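Local coordinates for catalase (Bacillus pumilus, PDB 4QOL), which breaks down hydrogen peroxide to water and oxygen at a heme centre and also shows peroxidase-like reactivity toward phenolic substrates, at residues 211-216 / 266-271; 180-185 / 442-447; 89-94 / 298-303. All coordinates share one frame; numbering follows the deposited sequence.

From the N terminus, residues 89-94 come first; they meet 298-303 some 200 residues later, and contact 3 thereby closes a long loop inside the curled sheet, beside the heme. Within that loop the chain passes 180-185, at the end of helix 175-181, and then 211-216. Contact 1 closes the shorter loop from 211-216 to 266-271, joining two neighbouring strands, and is nested inside both other loops. Contact 2 closes only when the chain reaches 442-447, so it crosses contact 3 and ties the catalase core to the C-terminal helices. The contact centres lie 28 to 32 Å apart, and none touches another.

Contact 1 of 3, residues 211-216 / 266-271; sequences TKYVKY and MPLSDY
Leu-268 O is gripped by two donors: Tyr-271 N at 3.2 Å and, at 2.7 Å, a water that is also hydrogen-bonded to Tyr-213 OH at 3.0 Å. Alongside, Met-266 N donates a nearly straight hydrogen bond to Tyr-213 O over 2.9 Å at 165°, reaching the carbonyl from above its plane. The return bond, Tyr-213 N to Met-266 O, also 2.9 Å, is more bent at 139° but runs nearly along the C=O axis. Together they make Tyr-213 and Met-266 an antiparallel hydrogen-bonded pair between strands 211-220 and 258-267, neighbours in the curled antiparallel sheet of the catalase fold. Both side chains leave on the same face of the sheet, their CB atoms 4.2 Å apart. Met-266 CG is anti to its backbone N, and the chain runs extended until it bends at its tip; SD lies 5.5 Å from the Tyr-213 ring centroid in an oblique Met-aromatic contact.

Residues 268-270 form a 3-10 segment, from which Leu-268 reaches over the Tyr-213 ring. Its CD2 sits above the centre of one face, a CH-pi contact made with the two side chains at about a right angle, while CD1 turns to Thr-211 and touches CB and CG2. A second water donates to Thr-211 O and accepts from Leu-268 N at 3.2 Å.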
loop_
_atom_site.group_PDB
_atom_site.type_symbol
_atom_site.label_atom_id
_atom_site.label_comp_id
_atom_site.label_asym_id
_atom_site.label_seq_id
_atom_site.Cartn_x
_atom_site.Cartn_y
_atom_site.Cartn_z
ATOM N N THR A 211 -7.617 42.530 -7.042
ATOM C CA THR A 211 -8.250 41.393 -6.314
ATOM C C THR A 211 -9.608 41.766 -5.731
ATOM O O THR A 211 -9.780 42.871 -5.179
ATOM C CB THR A 211 -7.352 40.918 -5.154
ATOM O OG1 THR A 211 -6.079 40.526 -5.656
ATOM C CG2 THR A 211 -8.015 39.698 -4.411
ATOM N N LYS A 212 -10.586 40.851 -5.872
ATOM C CA LYS A 212 -11.867 40.946 -5.179
ATOM C C LYS A 212 -12.069 39.613 -4.461
ATOM O O LYS A 212 -11.572 38.570 -4.893
ATOM C CB LYS A 212 -13.045 41.097 -6.133
ATOM C CG LYS A 212 -12.952 42.271 -7.064
ATOM C CD LYS A 212 -13.907 43.332 -6.653
ATOM C CE LYS A 212 -13.824 44.473 -7.645
ATOM N NZ LYS A 212 -14.052 45.727 -6.899
ATOM N N TYR A 213 -12.739 39.684 -3.333
ATOM C CA TYR A 213 -13.289 38.482 -2.712
ATOM C C TYR A 213 -14.534 38.008 -3.468
ATOM O O TYR A 213 -15.333 38.786 -3.941
ATOM C CB TYR A 213 -13.684 38.732 -1.279
ATOM C CG TYR A 213 -12.581 38.912 -0.247
ATOM C CD1 TYR A 213 -11.456 38.081 -0.198
ATOM C CD2 TYR A 213 -12.689 39.903 0.702
ATOM C CE1 TYR A 213 -10.494 38.245 0.769
ATOM C CE2 TYR A 213 -11.758 40.034 1.703
ATOM C CZ TYR A 213 -10.670 39.205 1.724
ATOM O OH TYR A 213 -9.766 39.321 2.727
ATOM N N VAL A 214 -14.684 36.642 -3.557
ATOM C CA VAL A 214 -15.780 36.054 -4.263
ATOM C C VAL A 214 -16.382 34.903 -3.468
ATOM O O VAL A 214 -15.667 34.191 -2.783
ATOM C CB VAL A 214 -15.366 35.612 -5.698
ATOM C CG1 VAL A 214 -14.361 34.485 -5.644
ATOM C CG2 VAL A 214 -16.576 35.255 -6.560
ATOM N N LYS A 215 -17.692 34.755 -3.598
ATOM C CA LYS A 215 -18.448 33.589 -3.181
ATOM C C LYS A 215 -19.217 33.046 -4.373
ATOM O O LYS A 215 -19.779 33.778 -5.197
ATOM C CB LYS A 215 -19.377 33.958 -1.999
ATOM C CG LYS A 215 -18.638 33.975 -0.689
ATOM C CD LYS A 215 -19.569 34.048 0.510
ATOM C CE LYS A 215 -18.778 34.141 1.787
ATOM N NZ LYS A 215 -18.154 32.915 2.260
ATOM N N TYR A 216 -19.240 31.718 -4.457
ATOM C CA TYR A 216 -19.942 30.993 -5.519
ATOM C C TYR A 216 -21.261 30.373 -5.023
ATOM O O TYR A 216 -21.343 29.816 -3.883
ATOM C CB TYR A 216 -19.085 29.847 -5.989
ATOM C CG TYR A 216 -17.784 30.194 -6.692
ATOM C CD1 TYR A 216 -17.753 30.494 -8.039
ATOM C CD2 TYR A 216 -16.559 30.083 -6.017
ATOM C CE1 TYR A 216 -16.565 30.761 -8.694
ATOM C CE2 TYR A 216 -15.360 30.297 -6.679
ATOM C CZ TYR A 216 -15.370 30.645 -8.008
ATOM O OH TYR A 216 -14.184 30.798 -8.647
ATOM N N MET A 266 -16.974 41.112 -3.353
ATOM C CA MET A 266 -16.741 42.070 -2.262
ATOM C C MET A 266 -15.349 42.663 -2.382
ATOM O O MET A 266 -14.370 41.939 -2.565
ATOM C CB MET A 266 -16.937 41.356 -0.915
ATOM C CG MET A 266 -16.520 42.151 0.291
ATOM S SD MET A 266 -16.567 41.153 1.819
ATOM C CE MET A 266 -18.287 40.865 2.102
ATOM N N PRO A 267 -15.232 44.002 -2.292
ATOM C CA PRO A 267 -13.891 44.577 -2.147
ATOM C C PRO A 267 -13.136 44.085 -0.937
ATOM O O PRO A 267 -13.713 43.946 0.107
ATOM C CB PRO A 267 -14.155 46.083 -1.968
ATOM C CG PRO A 267 -15.566 46.314 -2.335
ATOM C CD PRO A 267 -16.308 45.000 -2.286
ATOM N N LEU A 268 -11.826 43.871 -1.065
ATOM C CA LEU A 268 -11.029 43.482 0.104
ATOM C C LEU A 268 -11.226 44.472 1.219
ATOM O O LEU A 268 -11.258 44.092 2.392
ATOM C CB LEU A 268 -9.555 43.407 -0.224
ATOM C CG LEU A 268 -9.115 42.377 -1.242
ATOM C CD1 LEU A 268 -7.590 42.428 -1.357
ATOM C CD2 LEU A 268 -9.579 41.001 -0.847
ATOM N N SER A 269 -11.392 45.737 0.864
ATOM C CA SER A 269 -11.458 46.784 1.878
ATOM C C SER A 269 -12.743 46.765 2.723
ATOM O O SER A 269 -12.819 47.494 3.711
ATOM C CB SER A 269 -11.308 48.172 1.224
ATOM O OG SER A 269 -12.299 48.401 0.240
ATOM N N ASP A 270 -13.748 45.983 2.309
ATOM C CA ASP A 270 -14.988 45.878 3.106
ATOM C C ASP A 270 -14.790 45.097 4.380
ATOM O O ASP A 270 -15.666 45.156 5.270
ATOM C CB ASP A 270 -16.112 45.222 2.329
ATOM C CG ASP A 270 -16.870 46.208 1.427
ATOM O OD1 ASP A 270 -16.486 47.398 1.342
ATOM O OD2 ASP A 270 -17.918 45.800 0.858
ATOM N N TYR A 271 -13.667 44.363 4.518
ATOM C CA TYR A 271 -13.402 43.622 5.770
ATOM C C TYR A 271 -13.686 44.500 6.939
ATOM O O TYR A 271 -14.366 44.123 7.918
ATOM C CB TYR A 271 -11.926 43.163 5.884
ATOM C CG TYR A 271 -11.600 42.605 7.296
ATOM C CD1 TYR A 271 -11.819 41.262 7.612
ATOM C CD2 TYR A 271 -11.122 43.429 8.314
ATOM C CE1 TYR A 271 -11.551 40.759 8.878
ATOM C CE2 TYR A 271 -10.887 42.951 9.599
ATOM C CZ TYR A 271 -11.074 41.605 9.879
ATOM O OH TYR A 271 -10.819 41.076 11.152
HETATM O O HOH W 1 -10.740 44.765 -3.979
HETATM O O HOH W 2 -9.412 42.279 3.288
#

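Contact 2 of 3, residues 180-185 / 442-447; sequences WLFSDE and KNLTAD
Phe-182, the first residue to leave helix 175-181, reaches across to helix 434-448, meeting Leu-444, Asn-443 and Asp-447 in turn. Its CB meets Leu-444 CD2 at 3.6 Å, and CG continues against the same methyl at 3.5 Å, the two side chains crossing obliquely. Further out, CD1 passes the backbone carbonyl of Asn-443. At the tip, CE1 is 3.5 Å from Asp-447 CG and CZ is 3.4 Å from Asp-447 OD2, with the ring and carboxylate planes 56° apart. This carboxylate has stronger partners elsewhere: OD2 is hydrogen-bonded by Tyr-164 OH and Trp-165 NE1.

Beside the ring, Asn-443 ND2 grips the chain just after the helix. It donates to Phe-182 O at 2.8 Å, from above the carbonyl plane, and to Asp-184 OD1 at 3.0 Å in an almost straight bond of 174°. Both acceptors lie close to the amide plane and both bonds are fairly straight, so each N-H has its own partner. A water donates to both Asp-184 OD1 and Asn-443 OD1. Ser-183 OG donates to Trp-180 O and accepts from Glu-185 N, an ST turn.

A neutral amide therefore joins a carbonyl and a carboxylate of the catalase core to the C-terminal helices. Its two donated bonds fix which end is nitrogen, and the bond and water at OD1 would help to stabilise negative charge on Asp-184.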
loop_
_atom_site.group_PDB
_atom_site.type_symbol
_atom_site.label_atom_id
_atom_site.label_comp_id
_atom_site.label_asym_id
_atom_site.label_seq_id
_atom_site.Cartn_x
_atom_site.Cartn_y
_atom_site.Cartn_z
ATOM N N TRP A 180 -29.143 25.681 9.723
ATOM C CA TRP A 180 -29.458 25.189 8.397
ATOM C C TRP A 180 -29.643 23.676 8.316
ATOM O O TRP A 180 -30.583 23.214 7.716
ATOM C CB TRP A 180 -28.311 25.573 7.395
ATOM C CG TRP A 180 -28.195 26.951 7.012
ATOM C CD1 TRP A 180 -27.726 27.998 7.774
ATOM C CD2 TRP A 180 -28.455 27.506 5.714
ATOM N NE1 TRP A 180 -27.672 29.094 7.042
ATOM C CE2 TRP A 180 -28.146 28.854 5.783
ATOM C CE3 TRP A 180 -28.975 27.001 4.533
ATOM C CZ2 TRP A 180 -28.284 29.731 4.687
ATOM C CZ3 TRP A 180 -29.119 27.888 3.445
ATOM C CH2 TRP A 180 -28.778 29.203 3.538
ATOM N N LEU A 181 -28.708 22.942 8.915
ATOM C CA LEU A 181 -28.692 21.472 8.862
ATOM C C LEU A 181 -29.943 20.850 9.476
ATOM O O LEU A 181 -30.375 19.777 9.017
ATOM C CB LEU A 181 -27.479 20.947 9.595
ATOM C CG LEU A 181 -27.238 19.442 9.473
ATOM C CD1 LEU A 181 -27.110 18.966 8.033
ATOM C CD2 LEU A 181 -25.977 19.049 10.283
ATOM N N PHE A 182 -30.544 21.500 10.503
ATOM C CA PHE A 182 -31.740 20.883 11.102
ATOM C C PHE A 182 -33.027 21.508 10.583
ATOM O O PHE A 182 -34.098 21.130 11.025
ATOM C CB PHE A 182 -31.630 20.867 12.626
ATOM C CG PHE A 182 -30.728 19.825 13.124
ATOM C CD1 PHE A 182 -31.208 18.557 13.371
ATOM C CD2 PHE A 182 -29.380 20.051 13.275
ATOM C CE1 PHE A 182 -30.368 17.550 13.782
ATOM C CE2 PHE A 182 -28.532 19.031 13.729
ATOM C CZ PHE A 182 -29.033 17.799 14.015
ATOM N N SER A 183 -32.927 22.412 9.598
ATOM C CA SER A 183 -34.092 22.653 8.672
ATOM C C SER A 183 -34.302 21.440 7.822
ATOM O O SER A 183 -33.501 20.480 7.876
ATOM C CB SER A 183 -33.904 23.872 7.777
ATOM O OG SER A 183 -33.033 23.624 6.675
ATOM N N ASP A 184 -35.371 21.391 7.056
ATOM C CA ASP A 184 -35.527 20.197 6.250
ATOM C C ASP A 184 -34.473 20.162 5.128
ATOM O O ASP A 184 -34.321 19.138 4.431
ATOM C CB ASP A 184 -36.941 20.058 5.683
ATOM C CG ASP A 184 -37.997 19.636 6.772
ATOM O OD1 ASP A 184 -37.664 18.991 7.805
ATOM O OD2 ASP A 184 -39.185 19.900 6.493
ATOM N N GLU A 185 -33.744 21.248 4.931
ATOM C CA GLU A 185 -32.697 21.204 3.887
ATOM C C GLU A 185 -31.521 20.287 4.314
ATOM O O GLU A 185 -30.686 19.941 3.471
ATOM C CB GLU A 185 -32.170 22.616 3.523
ATOM C CG GLU A 185 -31.475 22.622 2.177
ATOM C CD GLU A 185 -31.103 24.030 1.700
ATOM O OE1 GLU A 185 -31.660 25.027 2.191
ATOM O OE2 GLU A 185 -30.301 24.124 0.776
ATOM N N LYS A 442 -38.861 20.742 15.533
ATOM C CA LYS A 442 -39.178 19.304 15.534
ATOM C C LYS A 442 -37.913 18.440 15.295
ATOM O O LYS A 442 -37.663 17.468 15.970
ATOM C CB LYS A 442 -40.184 19.064 14.407
ATOM C CG LYS A 442 -40.540 17.607 14.158
ATOM C CD LYS A 442 -41.332 17.482 12.865
ATOM C CE LYS A 442 -42.067 16.146 12.815
ATOM N NZ LYS A 442 -41.143 15.016 12.500
ATOM N N ASN A 443 -37.106 18.852 14.303
ATOM C CA ASN A 443 -35.908 18.053 13.916
ATOM C C ASN A 443 -34.830 18.126 14.988
ATOM O O ASN A 443 -34.239 17.126 15.366
ATOM C CB ASN A 443 -35.346 18.582 12.613
ATOM C CG ASN A 443 -36.274 18.388 11.439
ATOM O OD1 ASN A 443 -37.152 17.527 11.459
ATOM N ND2 ASN A 443 -36.032 19.152 10.359
ATOM N N LEU A 444 -34.670 19.317 15.575
ATOM C CA LEU A 444 -33.756 19.487 16.717
ATOM C C LEU A 444 -34.186 18.720 17.931
ATOM O O LEU A 444 -33.396 18.087 18.589
ATOM C CB LEU A 444 -33.580 20.960 17.080
ATOM C CG LEU A 444 -32.734 21.805 16.124
ATOM C CD1 LEU A 444 -32.911 23.261 16.478
ATOM C CD2 LEU A 444 -31.250 21.449 16.174
ATOM N N THR A 445 -35.489 18.766 18.233
ATOM C CA THR A 445 -35.997 18.063 19.407
ATOM C C THR A 445 -35.772 16.562 19.308
ATOM O O THR A 445 -35.338 15.903 20.277
ATOM C CB THR A 445 -37.528 18.393 19.601
ATOM O OG1 THR A 445 -37.697 19.807 19.817
ATOM C CG2 THR A 445 -38.119 17.610 20.722
ATOM N N ALA A 446 -36.051 16.001 18.154
ATOM C CA ALA A 446 -35.871 14.572 17.950
ATOM C C ALA A 446 -34.412 14.157 18.131
ATOM O O ALA A 446 -34.125 13.061 18.557
ATOM C CB ALA A 446 -36.365 14.154 16.579
ATOM N N ASP A 447 -33.501 15.051 17.723
ATOM C CA ASP A 447 -32.083 14.796 17.852
ATOM C C ASP A 447 -31.501 14.958 19.236
ATOM O O ASP A 447 -30.543 14.262 19.611
ATOM C CB ASP A 447 -31.313 15.715 16.870
ATOM C CG ASP A 447 -30.216 14.960 16.093
ATOM O OD1 ASP A 447 -30.566 13.983 15.407
ATOM O OD2 ASP A 447 -29.035 15.275 16.306
HETATM O O HOH W 3 -38.995 17.272 9.245
#

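Contact 3 of 3, residues 89-94 / 298-303; sequences TDVFVR and MTLNRN. With HEM (protoporphyrin IX containing Fe), chain E.
Strands 88-96 and 293-302 both pair with strand 60-69, one along each edge, and the curl of this antiparallel sheet, the beta barrel of heme catalases, brings their inner faces together. Their short segments cross at 71°, with the axes 8.5 Å apart at closest approach, so they meet through side chains as layers of the barrel interior and not as paired strands.

The apolar packing is carried by four side chains. Val-91 and Val-93, alternate residues of one strand, both point toward the other segment, and their CG2 methyls do the touching. With chi1 and chi2 both anti, Met-298 carries SD against both methyls, 3.8 Å from Val-91 CG2 and 3.7 Å from Val-93 CG2; toward Val-93 the approach is tip to tip. The bend at chi3 (75°) turns only CE. Leu-300 comes in across Val-93 at about a right angle, its CD2 3.7 Å from Val-93 CG2 and 4.0 Å from Val-91 CG2. Phe-114 and Val-116 of strand 113-120 and Trp-259 of strand 258-267 also pack on this cluster.

The polar and charged contacts lie elsewhere. Arg-302, in a classic beta bulge with Asn-301 opposite Tyr-64, makes a cation-pi contact with that ring. On the opposite face of strand 88-96, Arg-94 points away from the apolar cluster, to the heme pocket, its chain extended from CG to NE. NH1 donates to the heme propionate oxygen O1D at 3.0 Å and 156°, the oxygen lying at the guanidinium edge near its plane. NH1 also donates to His-57 O, while Arg-54 NE, Gln-344 and Arg-347 bind the heme too. The same O1D rests alongside the aliphatic part of the arginine, 3.1 Å from Arg-94 CD.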
loop_
_atom_site.group_PDB
_atom_site.type_symbol
_atom_site.label_atom_id
_atom_site.label_comp_id
_atom_site.label_asym_id
_atom_site.label_seq_id
_atom_site.Cartn_x
_atom_site.Cartn_y
_atom_site.Cartn_z
ATOM N N THR A 89 -16.761 24.669 -21.183
ATOM C CA THR A 89 -15.734 23.855 -20.539
ATOM C C THR A 89 -16.407 22.567 -20.082
ATOM O O THR A 89 -17.465 22.602 -19.432
ATOM C CB THR A 89 -15.189 24.585 -19.342
ATOM O OG1 THR A 89 -14.629 25.818 -19.801
ATOM C CG2 THR A 89 -14.109 23.785 -18.595
ATOM N N ASP A 90 -15.758 21.429 -20.368
ATOM C CA ASP A 90 -16.218 20.172 -19.860
ATOM C C ASP A 90 -16.097 20.105 -18.311
ATOM O O ASP A 90 -15.122 20.612 -17.758
ATOM C CB ASP A 90 -15.425 18.992 -20.505
ATOM C CG ASP A 90 -15.821 18.722 -21.929
ATOM O OD1 ASP A 90 -16.824 19.294 -22.421
ATOM O OD2 ASP A 90 -15.141 17.901 -22.574
ATOM N N VAL A 91 -17.024 19.351 -17.656
ATOM C CA VAL A 91 -16.951 19.131 -16.210
ATOM C C VAL A 91 -17.187 17.658 -15.887
ATOM O O VAL A 91 -17.790 16.925 -16.652
ATOM C CB VAL A 91 -17.950 19.971 -15.358
ATOM C CG1 VAL A 91 -17.679 21.469 -15.498
ATOM C CG2 VAL A 91 -19.415 19.710 -15.714
ATOM N N PHE A 92 -16.629 17.263 -14.761
ATOM C CA PHE A 92 -17.066 16.114 -13.998
ATOM C C PHE A 92 -17.505 16.542 -12.632
ATOM O O PHE A 92 -16.794 17.312 -11.985
ATOM C CB PHE A 92 -15.944 15.037 -13.887
ATOM C CG PHE A 92 -16.383 13.812 -13.132
ATOM C CD1 PHE A 92 -17.247 12.915 -13.713
ATOM C CD2 PHE A 92 -15.942 13.601 -11.847
ATOM C CE1 PHE A 92 -17.724 11.798 -12.976
ATOM C CE2 PHE A 92 -16.396 12.490 -11.128
ATOM C CZ PHE A 92 -17.234 11.587 -11.696
ATOM N N VAL A 93 -18.602 15.935 -12.131
ATOM C CA VAL A 93 -19.233 16.349 -10.871
ATOM C C VAL A 93 -19.520 15.136 -10.040
ATOM O O VAL A 93 -20.019 14.148 -10.554
ATOM C CB VAL A 93 -20.582 17.136 -11.107
ATOM C CG1 VAL A 93 -21.286 17.389 -9.777
ATOM C CG2 VAL A 93 -20.296 18.414 -11.926
ATOM N N ARG A 94 -19.135 15.184 -8.776
ATOM C CA ARG A 94 -19.555 14.142 -7.827
ATOM C C ARG A 94 -20.385 14.772 -6.678
ATOM O O ARG A 94 -19.977 15.775 -6.090
ATOM C CB ARG A 94 -18.375 13.385 -7.239
ATOM C CG ARG A 94 -18.768 12.204 -6.360
ATOM C CD ARG A 94 -17.543 11.320 -6.039
ATOM N NE ARG A 94 -17.844 10.215 -5.119
ATOM C CZ ARG A 94 -17.965 10.320 -3.796
ATOM N NH1 ARG A 94 -17.900 11.451 -3.182
ATOM N NH2 ARG A 94 -18.185 9.211 -3.082
ATOM N N MET A 298 -24.278 25.219 -15.833
ATOM C CA MET A 298 -23.715 23.863 -15.921
ATOM C C MET A 298 -24.846 22.827 -16.116
ATOM O O MET A 298 -25.833 22.794 -15.370
ATOM C CB MET A 298 -22.948 23.508 -14.637
ATOM C CG MET A 298 -22.453 22.056 -14.619
ATOM S SD MET A 298 -21.400 21.762 -13.169
ATOM C CE MET A 298 -22.601 21.685 -11.843
ATOM N N THR A 299 -24.695 22.000 -17.130
ATOM C CA THR A 299 -25.655 20.963 -17.459
ATOM C C THR A 299 -24.933 19.640 -17.368
ATOM O O THR A 299 -23.879 19.451 -17.995
ATOM C CB THR A 299 -26.214 21.147 -18.880
ATOM O OG1 THR A 299 -26.766 22.463 -18.952
ATOM C CG2 THR A 299 -27.250 20.147 -19.204
ATOM N N LEU A 300 -25.517 18.716 -16.632
ATOM C CA LEU A 300 -24.974 17.359 -16.560
ATOM C C LEU A 300 -25.722 16.414 -17.491
ATOM O O LEU A 300 -26.947 16.219 -17.327
ATOM C CB LEU A 300 -25.046 16.847 -15.122
ATOM C CG LEU A 300 -24.308 17.736 -14.109
ATOM C CD1 LEU A 300 -24.377 17.082 -12.743
ATOM C CD2 LEU A 300 -22.873 18.006 -14.542
ATOM N N ASN A 301 -24.981 15.823 -18.436
ATOM C CA ASN A 301 -25.623 15.144 -19.569
ATOM C C ASN A 301 -25.065 13.744 -19.914
ATOM O O ASN A 301 -25.443 13.164 -20.921
ATOM C CB ASN A 301 -25.591 16.037 -20.797
ATOM C CG ASN A 301 -24.180 16.345 -21.276
ATOM O OD1 ASN A 301 -23.215 15.758 -20.818
ATOM N ND2 ASN A 301 -24.064 17.286 -22.200
ATOM N N ARG A 302 -24.175 13.206 -19.089
ATOM C CA ARG A 302 -23.574 11.907 -19.381
ATOM C C ARG A 302 -23.231 11.133 -18.091
ATOM O O ARG A 302 -22.473 11.615 -17.258
ATOM C CB ARG A 302 -22.343 12.123 -20.259
ATOM C CG ARG A 302 -21.699 10.839 -20.718
ATOM C CD ARG A 302 -20.660 11.041 -21.829
ATOM N NE ARG A 302 -19.694 12.108 -21.537
ATOM C CZ ARG A 302 -18.456 11.957 -21.069
ATOM N NH1 ARG A 302 -17.937 10.790 -20.792
ATOM N NH2 ARG A 302 -17.715 13.046 -20.861
ATOM N N ASN A 303 -23.710 9.889 -17.991
ATOM C CA ASN A 303 -23.296 9.037 -16.931
ATOM C C ASN A 303 -21.891 8.460 -17.249
ATOM O O ASN A 303 -21.519 8.289 -18.406
ATOM C CB ASN A 303 -24.309 7.926 -16.687
ATOM C CG ASN A 303 -25.610 8.460 -16.136
ATOM O OD1 ASN A 303 -25.609 9.232 -15.168
ATOM N ND2 ASN A 303 -26.707 8.053 -16.727
HETATM C CHA HEM E . -14.147 15.029 0.658
HETATM C CHB HEM E . -11.229 16.837 4.086
HETATM C CHC HEM E . -14.330 20.704 4.566
HETATM C CHD HEM E . -16.713 19.122 0.655
HETATM C C1A HEM E . -13.116 15.175 1.573
HETATM C C2A HEM E . -12.066 14.229 1.803
HETATM C C3A HEM E . -11.248 14.741 2.762
HETATM C C4A HEM E . -11.780 15.993 3.121
HETATM C CMA HEM E . -9.957 14.247 3.347
HETATM C CAA HEM E . -11.911 12.943 1.055
HETATM C CBA HEM E . -11.473 13.336 -0.371
HETATM C CGA HEM E . -11.099 12.156 -1.186
HETATM O O1A HEM E . -10.974 12.313 -2.418
HETATM O O2A HEM E . -10.808 11.060 -0.654
HETATM C C1B HEM E . -11.880 18.035 4.494
HETATM C C2B HEM E . -11.348 18.869 5.529
HETATM C C3B HEM E . -12.198 19.932 5.692
HETATM C C4B HEM E . -13.264 19.788 4.689
HETATM C CMB HEM E . -10.071 18.591 6.279
HETATM C CAB HEM E . -12.092 21.081 6.592
HETATM C CBB HEM E . -10.925 21.336 7.189
HETATM C C1C HEM E . -15.252 20.605 3.524
HETATM C C2C HEM E . -16.047 21.648 3.109
HETATM C C3C HEM E . -16.735 21.193 2.027
HETATM C C4C HEM E . -16.302 19.883 1.716
HETATM C CMC HEM E . -16.168 22.972 3.834
HETATM C CAC HEM E . -17.599 21.972 1.205
HETATM C CBC HEM E . -17.386 23.277 1.164
HETATM C C1D HEM E . -16.164 17.861 0.378
HETATM C C2D HEM E . -16.682 17.031 -0.710
HETATM C C3D HEM E . -16.007 15.877 -0.712
HETATM C C4D HEM E . -15.053 16.014 0.383
HETATM C CMD HEM E . -17.803 17.467 -1.606
HETATM C CAD HEM E . -16.163 14.709 -1.653
HETATM C CBD HEM E . -15.380 15.080 -2.933
HETATM C CGD HEM E . -15.595 13.909 -3.847
HETATM O O1D HEM E . -16.638 13.889 -4.490
HETATM O O2D HEM E . -14.744 12.985 -3.956
HETATM N NA HEM E . -12.916 16.297 2.382
HETATM N NB HEM E . -12.998 18.637 4.049
HETATM N NC HEM E . -15.350 19.559 2.633
HETATM N ND HEM E . -15.186 17.227 1.016
HETATM FE FE HEM E . -14.140 17.908 2.473
#